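Agarase (Pseudoalteromonas fuliginea, PDB 6XJ9) probably hydrolyses the agarose polysaccharide of marine red algae, acting as a glycoside hydrolase with a carbohydrate-binding-module-like domain in the same chain. Local coordinates at residues A[396-401]-A[715-720]; A[303-308]-A[423-428]. All coordinates share one frame; numbering follows the deposited sequence.

Contact 1 of 2, residues A[396-401]-A[715-720]; sequences SFYAAN and FQYIDS
Apolar packing carries this buried contact: the side chain of I718 lies over one face of the Y398 ring, and the two side chains cross at about a right angle. The CH-pi part falls to CG1 of I718, 4.0 Å from the centroid of the Y398 ring and 15° off its normal. The other two branches extend the cover, I718 CG2 sitting above the CG-CD1 side, I718 CD1 reaching the CD2-CE2 side of the same face, 3.5 Å from Y398 CE2. A first torsion of 179° turns the Y398 ring away from the backbone N and sends it from the first turn of helix 397-406 towards the loop after strand 709-714. Y717 adds a marginal touch at the phenol end.

Polar bonds tie each side internally. S396 is the N-cap of the helix, its OG accepting from A399 N at 3.2 Å. The loop, entered through a cis peptide before Q716, has a weak bond from Q716 NE2 to I718 O. Outside both segments, the Y398 hydroxyl hydrogen-bonds OD1 of D741.

An alanine in place of Y398 would probably open a gap over I718 and deprive D741 of its hydroxyl partner. The residue does two jobs, its ring face meeting aliphatic carbon and its phenol oxygen meeting a carboxylate, implying a joint between helix and loop that is greasy in the middle and polar at one end.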
loop_
_atom_site.group_PDB
_atom_site.type_symbol
_atom_site.label_atom_id
_atom_site.label_comp_id
_atom_site.label_asym_id
_atom_site.label_seq_id
_atom_site.Cartn_x
_atom_site.Cartn_y
_atom_site.Cartn_z
ATOM N N SER A 396 0.261 7.491 29.491
ATOM C CA SER A 396 0.745 6.724 28.348
ATOM C C SER A 396 -0.344 5.800 27.797
ATOM O O SER A 396 -0.580 4.721 28.339
ATOM C CB SER A 396 1.983 5.950 28.700
ATOM O OG SER A 396 2.441 5.231 27.561
ATOM N N PHE A 397 -0.983 6.207 26.692
ATOM C CA PHE A 397 -2.017 5.375 26.096
ATOM C C PHE A 397 -1.399 4.120 25.476
ATOM O O PHE A 397 -2.039 3.064 25.449
ATOM C CB PHE A 397 -2.893 6.170 25.121
ATOM C CG PHE A 397 -3.780 7.214 25.758
ATOM C CD1 PHE A 397 -5.015 6.870 26.290
ATOM C CD2 PHE A 397 -3.381 8.541 25.814
ATOM C CE1 PHE A 397 -5.819 7.835 26.883
ATOM C CE2 PHE A 397 -4.187 9.510 26.398
ATOM C CZ PHE A 397 -5.410 9.156 26.926
ATOM N N TYR A 398 -0.154 4.230 24.991
ATOM C CA TYR A 398 0.496 3.055 24.433
ATOM C C TYR A 398 0.705 2.002 25.521
ATOM O O TYR A 398 0.376 0.841 25.307
ATOM C CB TYR A 398 1.788 3.378 23.679
ATOM C CG TYR A 398 2.452 2.140 23.125
ATOM C CD1 TYR A 398 1.932 1.482 22.018
ATOM C CD2 TYR A 398 3.555 1.577 23.752
ATOM C CE1 TYR A 398 2.517 0.326 21.526
ATOM C CE2 TYR A 398 4.151 0.420 23.277
ATOM C CZ TYR A 398 3.629 -0.208 22.160
ATOM O OH TYR A 398 4.212 -1.340 21.667
ATOM N N ALA A 399 1.227 2.410 26.682
ATOM C CA ALA A 399 1.455 1.475 27.777
ATOM C C ALA A 399 0.123 0.904 28.276
ATOM O O ALA A 399 0.037 -0.284 28.571
ATOM C CB ALA A 399 2.209 2.148 28.899
ATOM N N ALA A 400 -0.914 1.752 28.376
ATOM C CA ALA A 400 -2.237 1.264 28.749
ATOM C C ALA A 400 -2.688 0.160 27.787
ATOM O O ALA A 400 -3.181 -0.886 28.214
ATOM C CB ALA A 400 -3.225 2.405 28.814
ATOM N N ASN A 401 -2.481 0.388 26.486
ATOM C CA ASN A 401 -2.836 -0.579 25.458
ATOM C C ASN A 401 -2.076 -1.893 25.628
ATOM O O ASN A 401 -2.639 -2.960 25.376
ATOM C CB ASN A 401 -2.717 0.022 24.059
ATOM C CG ASN A 401 -3.793 1.056 23.812
ATOM O OD1 ASN A 401 -4.850 1.026 24.453
ATOM N ND2 ASN A 401 -3.526 1.978 22.899
ATOM N N PHE A 715 13.670 6.243 13.210
ATOM C CA PHE A 715 13.084 6.886 14.382
ATOM C C PHE A 715 11.577 7.033 14.165
ATOM O O PHE A 715 11.159 7.875 13.379
ATOM C CB PHE A 715 13.738 8.256 14.619
ATOM C CG PHE A 715 13.365 8.940 15.916
ATOM C CD1 PHE A 715 12.180 9.657 16.034
ATOM C CD2 PHE A 715 14.213 8.895 17.015
ATOM C CE1 PHE A 715 11.842 10.292 17.221
ATOM C CE2 PHE A 715 13.868 9.519 18.207
ATOM C CZ PHE A 715 12.687 10.222 18.309
ATOM N N GLN A 716 10.733 6.272 14.888
ATOM C CA GLN A 716 11.020 5.435 16.044
ATOM C C GLN A 716 9.993 4.290 16.049
ATOM O O GLN A 716 9.248 4.113 15.094
ATOM C CB GLN A 716 10.922 6.289 17.318
ATOM C CG GLN A 716 9.514 6.816 17.591
ATOM C CD GLN A 716 9.325 7.749 18.764
ATOM O OE1 GLN A 716 10.240 8.062 19.511
ATOM N NE2 GLN A 716 8.111 8.241 18.927
ATOM N N TYR A 717 9.934 3.527 17.142
ATOM C CA TYR A 717 9.152 2.298 17.194
ATOM C C TYR A 717 7.660 2.603 17.144
ATOM O O TYR A 717 6.920 2.065 16.310
ATOM C CB TYR A 717 9.515 1.504 18.458
ATOM C CG TYR A 717 8.936 0.107 18.568
ATOM C CD1 TYR A 717 8.525 -0.616 17.456
ATOM C CD2 TYR A 717 8.861 -0.515 19.809
ATOM C CE1 TYR A 717 8.001 -1.900 17.574
ATOM C CE2 TYR A 717 8.340 -1.791 19.949
ATOM C CZ TYR A 717 7.919 -2.486 18.829
ATOM O OH TYR A 717 7.421 -3.743 18.992
ATOM N N ILE A 718 7.249 3.458 18.079
ATOM C CA ILE A 718 5.869 3.798 18.367
ATOM C C ILE A 718 5.612 5.222 17.888
ATOM O O ILE A 718 6.457 6.094 18.091
ATOM C CB ILE A 718 5.651 3.716 19.888
ATOM C CG1 ILE A 718 6.049 2.340 20.424
ATOM C CG2 ILE A 718 4.219 4.088 20.253
ATOM C CD1 ILE A 718 6.631 2.358 21.820
ATOM N N ASP A 719 4.442 5.445 17.274
ATOM C CA ASP A 719 4.001 6.795 16.948
ATOM C C ASP A 719 4.081 7.669 18.198
ATOM O O ASP A 719 3.833 7.212 19.321
ATOM C CB ASP A 719 2.534 6.841 16.509
ATOM C CG ASP A 719 2.271 6.527 15.055
ATOM O OD1 ASP A 719 3.116 6.862 14.213
ATOM O OD2 ASP A 719 1.176 5.988 14.770
ATOM N N SER A 720 4.421 8.946 17.995
ATOM C CA SER A 720 4.364 9.899 19.089
ATOM C C SER A 720 2.905 10.026 19.521
ATOM O O SER A 720 2.025 9.790 18.699
ATOM C CB SER A 720 4.921 11.226 18.659
ATOM O OG SER A 720 6.343 11.200 18.680
#

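Contact 2 of 2, residues A[303-308]-A[423-428]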
loop_
_atom_site.group_PDB
_atom_site.type_symbol
_atom_site.label_atom_id
_atom_site.label_comp_id
_atom_site.label_asym_id
_atom_site.label_seq_id
_atom_site.Cartn_x
_atom_site.Cartn_y
_atom_site.Cartn_z
ATOM N N THR A 303 20.291 -2.620 10.503
ATOM C CA THR A 303 18.950 -2.112 10.273
ATOM C C THR A 303 18.145 -2.309 11.553
ATOM O O THR A 303 18.431 -3.204 12.353
ATOM C CB THR A 303 18.277 -2.773 9.059
ATOM O OG1 THR A 303 18.105 -4.163 9.353
ATOM C CG2 THR A 303 19.073 -2.605 7.782
ATOM N N GLY A 304 17.155 -1.436 11.761
ATOM C CA GLY A 304 16.411 -1.472 13.006
ATOM C C GLY A 304 15.781 -0.118 13.309
ATOM O O GLY A 304 15.773 0.763 12.456
ATOM N N ILE A 305 15.304 0.022 14.549
ATOM C CA ILE A 305 14.373 1.057 14.946
ATOM C C ILE A 305 14.836 1.614 16.287
ATOM O O ILE A 305 15.250 0.862 17.177
ATOM C CB ILE A 305 12.956 0.441 15.038
ATOM C CG1 ILE A 305 12.403 0.034 13.670
ATOM C CG2 ILE A 305 12.008 1.365 15.769
ATOM C CD1 ILE A 305 11.194 -0.894 13.721
ATOM N N ASP A 306 14.693 2.931 16.452
ATOM C CA ASP A 306 15.117 3.587 17.675
ATOM C C ASP A 306 13.959 3.659 18.665
ATOM O O ASP A 306 12.799 3.520 18.285
ATOM C CB ASP A 306 15.606 5.009 17.407
ATOM C CG ASP A 306 16.731 5.134 16.392
ATOM O OD1 ASP A 306 17.726 4.374 16.504
ATOM O OD2 ASP A 306 16.623 6.026 15.514
ATOM N N ILE A 307 14.300 3.918 19.933
ATOM C CA ILE A 307 13.326 4.160 20.994
ATOM C C ILE A 307 12.488 2.893 21.214
ATOM O O ILE A 307 11.253 2.924 21.166
ATOM C CB ILE A 307 12.477 5.430 20.729
ATOM C CG1 ILE A 307 13.341 6.599 20.244
ATOM C CG2 ILE A 307 11.674 5.817 21.968
ATOM C CD1 ILE A 307 14.055 7.337 21.354
ATOM N N ILE A 308 13.184 1.777 21.469
ATOM C CA ILE A 308 12.535 0.551 21.918
ATOM C C ILE A 308 12.400 0.630 23.434
ATOM O O ILE A 308 13.126 -0.047 24.165
ATOM C CB ILE A 308 13.317 -0.712 21.507
ATOM C CG1 ILE A 308 13.840 -0.654 20.069
ATOM C CG2 ILE A 308 12.478 -1.968 21.764
ATOM C CD1 ILE A 308 12.770 -0.638 19.021
ATOM N N ASP A 423 10.735 -10.823 18.583
ATOM C CA ASP A 423 10.203 -11.642 17.506
ATOM C C ASP A 423 9.840 -10.789 16.289
ATOM O O ASP A 423 10.086 -11.198 15.152
ATOM C CB ASP A 423 9.065 -12.544 17.993
ATOM C CG ASP A 423 9.554 -13.661 18.904
ATOM O OD1 ASP A 423 10.765 -13.712 19.169
ATOM O OD2 ASP A 423 8.720 -14.470 19.330
ATOM N N ARG A 424 9.240 -9.616 16.526
ATOM C CA ARG A 424 8.893 -8.715 15.433
ATOM C C ARG A 424 10.145 -8.340 14.650
ATOM O O ARG A 424 10.140 -8.391 13.421
ATOM C CB ARG A 424 8.203 -7.442 15.937
ATOM C CG ARG A 424 6.711 -7.600 16.187
ATOM C CD ARG A 424 6.168 -6.512 17.100
ATOM N NE ARG A 424 4.708 -6.451 17.099
ATOM C CZ ARG A 424 4.005 -5.549 17.779
ATOM N NH1 ARG A 424 4.628 -4.642 18.510
ATOM N NH2 ARG A 424 2.685 -5.557 17.723
ATOM N N MET A 425 11.212 -7.962 15.364
ATOM C CA MET A 425 12.448 -7.590 14.694
ATOM C C MET A 425 12.981 -8.761 13.870
ATOM O O MET A 425 13.423 -8.569 12.738
ATOM C CB MET A 425 13.509 -7.097 15.685
ATOM C CG MET A 425 13.065 -5.885 16.486
ATOM S SD MET A 425 12.380 -4.589 15.420
ATOM C CE MET A 425 11.311 -3.748 16.587
ATOM N N ILE A 426 12.908 -9.982 14.421
ATOM C CA ILE A 426 13.329 -11.157 13.672
ATOM C C ILE A 426 12.473 -11.259 12.413
ATOM O O ILE A 426 13.005 -11.414 11.314
ATOM C CB ILE A 426 13.205 -12.463 14.503
ATOM C CG1 ILE A 426 14.059 -12.494 15.778
ATOM C CG2 ILE A 426 13.426 -13.687 13.620
ATOM C CD1 ILE A 426 15.536 -12.266 15.567
ATOM N N THR A 427 11.146 -11.189 12.587
ATOM C CA THR A 427 10.214 -11.485 11.507
ATOM C C THR A 427 10.342 -10.427 10.411
ATOM O O THR A 427 10.248 -10.733 9.221
ATOM C CB THR A 427 8.771 -11.540 12.025
ATOM O OG1 THR A 427 8.722 -12.364 13.188
ATOM C CG2 THR A 427 7.787 -12.061 10.999
ATOM N N TRP A 428 10.556 -9.175 10.833
ATOM C CA TRP A 428 10.624 -8.065 9.900
ATOM C C TRP A 428 11.999 -8.007 9.242
ATOM O O TRP A 428 12.193 -7.231 8.307
ATOM C CB TRP A 428 10.269 -6.741 10.589
ATOM C CG TRP A 428 8.905 -6.740 11.211
ATOM C CD1 TRP A 428 7.874 -7.597 10.943
ATOM C CD2 TRP A 428 8.411 -5.818 12.196
ATOM N NE1 TRP A 428 6.795 -7.302 11.728
ATOM C CE2 TRP A 428 7.089 -6.210 12.499
ATOM C CE3 TRP A 428 8.958 -4.711 12.859
ATOM C CZ2 TRP A 428 6.296 -5.510 13.410
ATOM C CZ3 TRP A 428 8.180 -4.029 13.767
ATOM C CH2 TRP A 428 6.870 -4.426 14.039
#
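In both I305 and M425 the first torsion sets the gamma carbon that continues the chain anti to the carbonyl carbon (chi1 -68° for CG1 of I305, -59° for CG of M425), and a further bend at chi2 of M425 (-49°) swings its methyl group round to the isoleucine. The setting is a barrel wall backed by a helix, consistent with the (beta/alpha)8 fold of agarases of this kind: I305 lies on strand 299-305, whose backbone neighbours include W714 on one strand and G434 in the chain that follows helix 413-428. The helix therefore lies on the connection between the strand and its neighbour, and its side chains pack against the strand.

The packing is purely apolar and passes largely through two methyl groups. CE of M425 meets CD1 of I305 at 4.0 Å, the two side chains crossing at about a right angle, and the same CE lies 4.2 Å from CD1 of I308, in the loop beyond the strand. One thioether methyl thus bridges the strand and the loop. The CD1 of I305 also meets W428, coming up at the edge of the indole, near its plane, 4.3 Å from CZ3. I748 of helix 745-763 packs on the same tryptophan.

On the far side of the helix, D423 O accepts twice, from T427 N in the regular helical bond and from T427 OG1 at 2.7 Å, the hydroxyl sitting above the carbonyl plane.

In the fold
Contacts 1 and 2 lie about 15 Å apart between centres, yet they meet directly. The hydroxyl of Y717 probably hydrogen-bonds R424, with OH to NH1 at 3.0 Å, and R424 also forms a salt bridge with D741, the carboxylate that holds Y398. A polar chain thus runs from helix 397-406 through D741 to helix 413-428, its successor in sequence. Loop 715-720 also packs on strand 299-305 and its following loop, Y717 N lying 3.3 Å from I305 CG2 and Q716 CB 3.5 Å from D306 O. Both loops, 306-308 and 715-720, follow barrel strands, on the side where barrels of this type usually place their active site; their role in substrate binding is not established here.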